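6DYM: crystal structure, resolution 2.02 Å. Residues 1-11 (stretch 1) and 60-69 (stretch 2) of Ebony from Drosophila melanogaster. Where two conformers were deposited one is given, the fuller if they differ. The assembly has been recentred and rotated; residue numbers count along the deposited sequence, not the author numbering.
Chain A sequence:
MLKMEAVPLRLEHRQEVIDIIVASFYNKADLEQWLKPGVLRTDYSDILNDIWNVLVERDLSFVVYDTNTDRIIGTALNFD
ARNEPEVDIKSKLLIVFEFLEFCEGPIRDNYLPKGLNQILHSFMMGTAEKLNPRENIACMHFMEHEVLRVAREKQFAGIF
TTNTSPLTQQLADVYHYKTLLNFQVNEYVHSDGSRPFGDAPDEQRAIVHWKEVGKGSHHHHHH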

# COMPACT_ATOMS: atom_id res chain seq x y z
N MET A 1 -7.77 -26.08 -2.41
CA MET A 1 -6.70 -25.09 -2.33
C MET A 1 -6.97 -23.91 -3.26
O MET A 1 -7.38 -24.10 -4.41
N LEU A 2 -6.73 -22.70 -2.77
CA LEU A 2 -6.96 -21.51 -3.58
C LEU A 2 -5.92 -21.43 -4.69
O LEU A 2 -4.72 -21.44 -4.42
N LYS A 3 -6.38 -21.35 -5.93
CA LYS A 3 -5.51 -21.24 -7.09
C LYS A 3 -5.60 -19.82 -7.64
O LYS A 3 -6.70 -19.32 -7.89
N MET A 4 -4.45 -19.18 -7.84
CA MET A 4 -4.40 -17.76 -8.14
C MET A 4 -3.52 -17.48 -9.35
O MET A 4 -2.60 -18.24 -9.66
N GLU A 5 -3.80 -16.36 -10.00
CA GLU A 5 -3.00 -15.90 -11.12
C GLU A 5 -2.87 -14.38 -11.06
O GLU A 5 -3.87 -13.69 -10.84
N ALA A 6 -1.66 -13.88 -11.27
CA ALA A 6 -1.40 -12.45 -11.30
C ALA A 6 -1.52 -11.93 -12.72
O ALA A 6 -0.86 -12.45 -13.63
N VAL A 7 -2.34 -10.91 -12.91
CA VAL A 7 -2.62 -10.36 -14.24
C VAL A 7 -2.30 -8.86 -14.22
O VAL A 7 -2.75 -8.16 -13.30
N PRO A 8 -1.53 -8.34 -15.18
CA PRO A 8 -1.26 -6.90 -15.20
C PRO A 8 -2.54 -6.09 -15.20
O PRO A 8 -3.57 -6.49 -15.76
N LEU A 9 -2.48 -4.93 -14.55
CA LEU A 9 -3.62 -4.04 -14.43
C LEU A 9 -4.08 -3.57 -15.80
O LEU A 9 -3.27 -3.15 -16.63
N ARG A 10 -5.39 -3.63 -16.03
CA ARG A 10 -6.01 -3.13 -17.25
C ARG A 10 -6.95 -1.99 -16.92
O ARG A 10 -7.39 -1.82 -15.78
N LEU A 11 -7.29 -1.20 -17.95
CA LEU A 11 -8.15 -0.04 -17.74
C LEU A 11 -9.52 -0.45 -17.20
O LEU A 11 -10.09 0.25 -16.35
N LEU A 60 3.21 -1.46 -13.55
CA LEU A 60 3.88 -2.03 -12.39
C LEU A 60 2.91 -2.67 -11.41
O LEU A 60 3.36 -3.29 -10.43
N SER A 61 1.61 -2.54 -11.63
CA SER A 61 0.58 -3.04 -10.73
C SER A 61 -0.10 -4.25 -11.35
O SER A 61 0.02 -4.51 -12.55
N PHE A 62 -0.83 -5.00 -10.52
CA PHE A 62 -1.50 -6.20 -11.01
C PHE A 62 -2.71 -6.51 -10.14
O PHE A 62 -2.86 -5.97 -9.04
N VAL A 63 -3.57 -7.37 -10.66
CA VAL A 63 -4.68 -7.94 -9.91
C VAL A 63 -4.44 -9.44 -9.77
O VAL A 63 -3.70 -10.05 -10.54
N VAL A 64 -5.08 -10.03 -8.77
CA VAL A 64 -4.98 -11.47 -8.53
C VAL A 64 -6.35 -12.09 -8.79
O VAL A 64 -7.34 -11.69 -8.18
N TYR A 65 -6.38 -13.06 -9.70
CA TYR A 65 -7.59 -13.80 -10.02
C TYR A 65 -7.63 -15.10 -9.23
O TYR A 65 -6.61 -15.78 -9.08
N ASP A 66 -8.81 -15.43 -8.71
CA ASP A 66 -9.12 -16.80 -8.31
C ASP A 66 -9.39 -17.55 -9.61
O ASP A 66 -10.43 -17.36 -10.24
N THR A 67 -8.43 -18.39 -10.03
CA THR A 67 -8.57 -19.07 -11.32
C THR A 67 -9.74 -20.04 -11.34
O THR A 67 -10.25 -20.34 -12.42
N ASN A 68 -10.19 -20.50 -10.18
CA ASN A 68 -11.36 -21.37 -10.14
C ASN A 68 -12.64 -20.61 -10.49
O ASN A 68 -13.48 -21.11 -11.24
N THR A 69 -12.79 -19.39 -9.96
CA THR A 69 -14.00 -18.61 -10.19
C THR A 69 -13.82 -17.51 -11.23
O THR A 69 -14.81 -16.88 -11.61

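What sets the positions from which the side chains pack? Strand 4-8 runs antiparallel to strand 62-66, and paired backbone hydrogen bonds fix the register: Glu5 N to Tyr65 O is 3.0 Å and Tyr65 N to Glu5 O is 2.8 Å, while Val7 and Val63 exchange a second pair. From Met4-Asp66 to Val7-Val63, facing residues send their side chains to the same side of the sheet; at Pro8 and Phe62 they diverge. Glu5, Val7, Val63 and Tyr65 share one face; Met4, Ala6, Val64 and Asp66 share the other.

How does Tyr65, with the largest covered area, use its ring? Its chi1 is m (-82°) and chi2 is -89°, which lays the ring alongside Val7. There Val7, in rotamer t, brings CG2 to 3.6 Å from Tyr65 CD2, an apolar contact. Val7 also meets its partner across the sheet, its CB lying 4.1 Å from Val63 CG2. Farther out, Arg10 NH1 comes within 3.9 Å of Tyr65 OH, a proximity rather than a hydrogen bond; both atoms find hydrogen-bond partners elsewhere in the structure.

What does Leu9 add beyond the end of the strand? Buried, with chi1 t and chi2 p, it reaches two residues of the second stretch with different methyls: Leu9 CD1 lies 3.6 Å from Val63 CG1, and Leu9 CD2 lies 3.8 Å from Ser61 CB. The backbone holds it beside them, since Leu9 N donates to Ser61 O at 3.2 Å. Val63, in rotamer m, thus has CG1 against Leu9 and CG2 facing Val7.

How does Thr67 close the other end? Its CA-to-CB bond points toward the first stretch, and rotamer p places its two branches against different neighbours. Thr67 CG2 packs 3.6 Å from Glu5 CB, whereas Thr67 OG1 makes a weak hydrogen bond to Lys3 O at 3.2 Å. Lys3 O also accepts the stronger bond from Thr67 N, at 2.9 Å. Nearby, a water bridges the stretches: it accepts from Lys3 N at 2.8 Å and donates to Asp66 OD1 at 2.7 Å. Asp66, in rotamer t, also turns OD1 back to its own turn, where Asn68 N donates to Asp66 OD1 at 3.0 Å.

What fills the face carrying Met4 and Ala6? Met4 (m, t, m) sets CG 3.7 Å from CG1 of Val64, whose rotamer is t. The short Ala6 side chain places CB 4.1 Å from Phe62 CD1. Phe62 is in rotamer p, and the end of its side chain leads away from the first stretch.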

# COMPACT_ATOMS: atom_id res chain seq x y z
CB MET A 1 -5.35 -25.72 -2.65
CG MET A 1 -4.16 -24.84 -2.32
SD MET A 1 -2.60 -25.51 -2.93
CE MET A 1 -3.08 -27.17 -3.39
CB LEU A 2 -6.91 -20.26 -2.70
CG LEU A 2 -7.25 -18.93 -3.36
CD1 LEU A 2 -8.61 -18.98 -4.03
CD2 LEU A 2 -7.19 -17.81 -2.34
CB LYS A 3 -5.89 -22.26 -8.17
CG LYS A 3 -5.86 -23.70 -7.69
CD LYS A 3 -4.44 -24.26 -7.68
CE LYS A 3 -4.46 -25.77 -7.77
NZ LYS A 3 -3.16 -26.32 -8.25
CB MET A 4 -3.89 -16.96 -6.94
CG MET A 4 -4.91 -16.78 -5.83
SD MET A 4 -4.14 -16.19 -4.31
CE MET A 4 -3.19 -17.63 -3.83
CB GLU A 5 -3.61 -16.32 -12.46
CG GLU A 5 -2.86 -15.79 -13.66
CD GLU A 5 -3.55 -16.12 -14.97
OE1 GLU A 5 -4.69 -16.65 -14.93
OE2 GLU A 5 -2.97 -15.84 -16.03
CB ALA A 6 -0.01 -12.14 -10.74
CB VAL A 7 -4.08 -10.61 -14.64
CG1 VAL A 7 -4.46 -9.77 -15.85
CG2 VAL A 7 -4.29 -12.10 -14.92
CB PRO A 8 -0.47 -6.70 -16.49
CG PRO A 8 0.16 -8.02 -16.76
CD PRO A 8 -0.82 -9.05 -16.26
CB LEU A 9 -3.24 -2.85 -13.55
CG LEU A 9 -4.34 -2.18 -12.73
CD1 LEU A 9 -4.92 -3.14 -11.71
CD2 LEU A 9 -3.78 -0.95 -12.04
CB ARG A 10 -6.79 -4.23 -17.98
CG ARG A 10 -5.95 -5.34 -18.56
CD ARG A 10 -6.82 -6.34 -19.30
NE ARG A 10 -6.46 -7.72 -18.98
CZ ARG A 10 -7.28 -8.60 -18.40
NH1 ARG A 10 -8.52 -8.25 -18.08
NH2 ARG A 10 -6.86 -9.84 -18.16
CB LEU A 11 -8.31 0.74 -19.05
CG LEU A 11 -7.18 1.71 -19.42
CD1 LEU A 11 -7.58 2.56 -20.62
CD2 LEU A 11 -6.80 2.60 -18.24
CB LEU A 60 4.71 -0.97 -11.66
CG LEU A 60 5.81 -0.27 -12.47
CD1 LEU A 60 6.40 0.87 -11.66
CD2 LEU A 60 6.90 -1.26 -12.88
CB SER A 61 -0.44 -1.95 -10.41
OG SER A 61 0.21 -0.76 -10.01
CB PHE A 62 -0.54 -7.41 -11.06
CG PHE A 62 0.07 -7.78 -9.73
CD1 PHE A 62 -0.61 -8.59 -8.83
CD2 PHE A 62 1.35 -7.35 -9.40
CE1 PHE A 62 -0.04 -8.95 -7.62
CE2 PHE A 62 1.92 -7.70 -8.19
CZ PHE A 62 1.23 -8.51 -7.30
CB VAL A 63 -6.05 -7.66 -10.58
CG1 VAL A 63 -6.39 -6.19 -10.52
CG2 VAL A 63 -6.04 -8.15 -12.03
CB VAL A 64 -4.51 -11.78 -7.10
CG1 VAL A 64 -4.52 -13.29 -6.86
CG2 VAL A 64 -3.12 -11.23 -6.88
CB TYR A 65 -7.65 -14.11 -11.52
CG TYR A 65 -8.18 -12.97 -12.38
CD1 TYR A 65 -9.54 -12.83 -12.63
CD2 TYR A 65 -7.31 -12.04 -12.95
CE1 TYR A 65 -10.02 -11.79 -13.41
CE2 TYR A 65 -7.78 -11.00 -13.73
CZ TYR A 65 -9.14 -10.88 -13.96
OH TYR A 65 -9.62 -9.85 -14.74
CB ASP A 66 -10.32 -16.84 -7.37
CG ASP A 66 -10.65 -18.26 -6.88
OD1 ASP A 66 -10.23 -19.26 -7.49
OD2 ASP A 66 -11.37 -18.36 -5.86
CB THR A 67 -7.27 -19.81 -11.68
OG1 THR A 67 -7.04 -20.85 -10.73
CG2 THR A 67 -6.09 -18.85 -11.68
CB ASN A 68 -11.48 -22.04 -8.77
CG ASN A 68 -12.71 -22.92 -8.65
OD1 ASN A 68 -13.78 -22.45 -8.25
ND2 ASN A 68 -12.56 -24.19 -8.98
CB THR A 69 -14.49 -17.97 -8.89
OG1 THR A 69 -13.69 -16.83 -8.57
CG2 THR A 69 -14.42 -18.96 -7.74
O HOH W 1 -9.12 -21.59 -6.63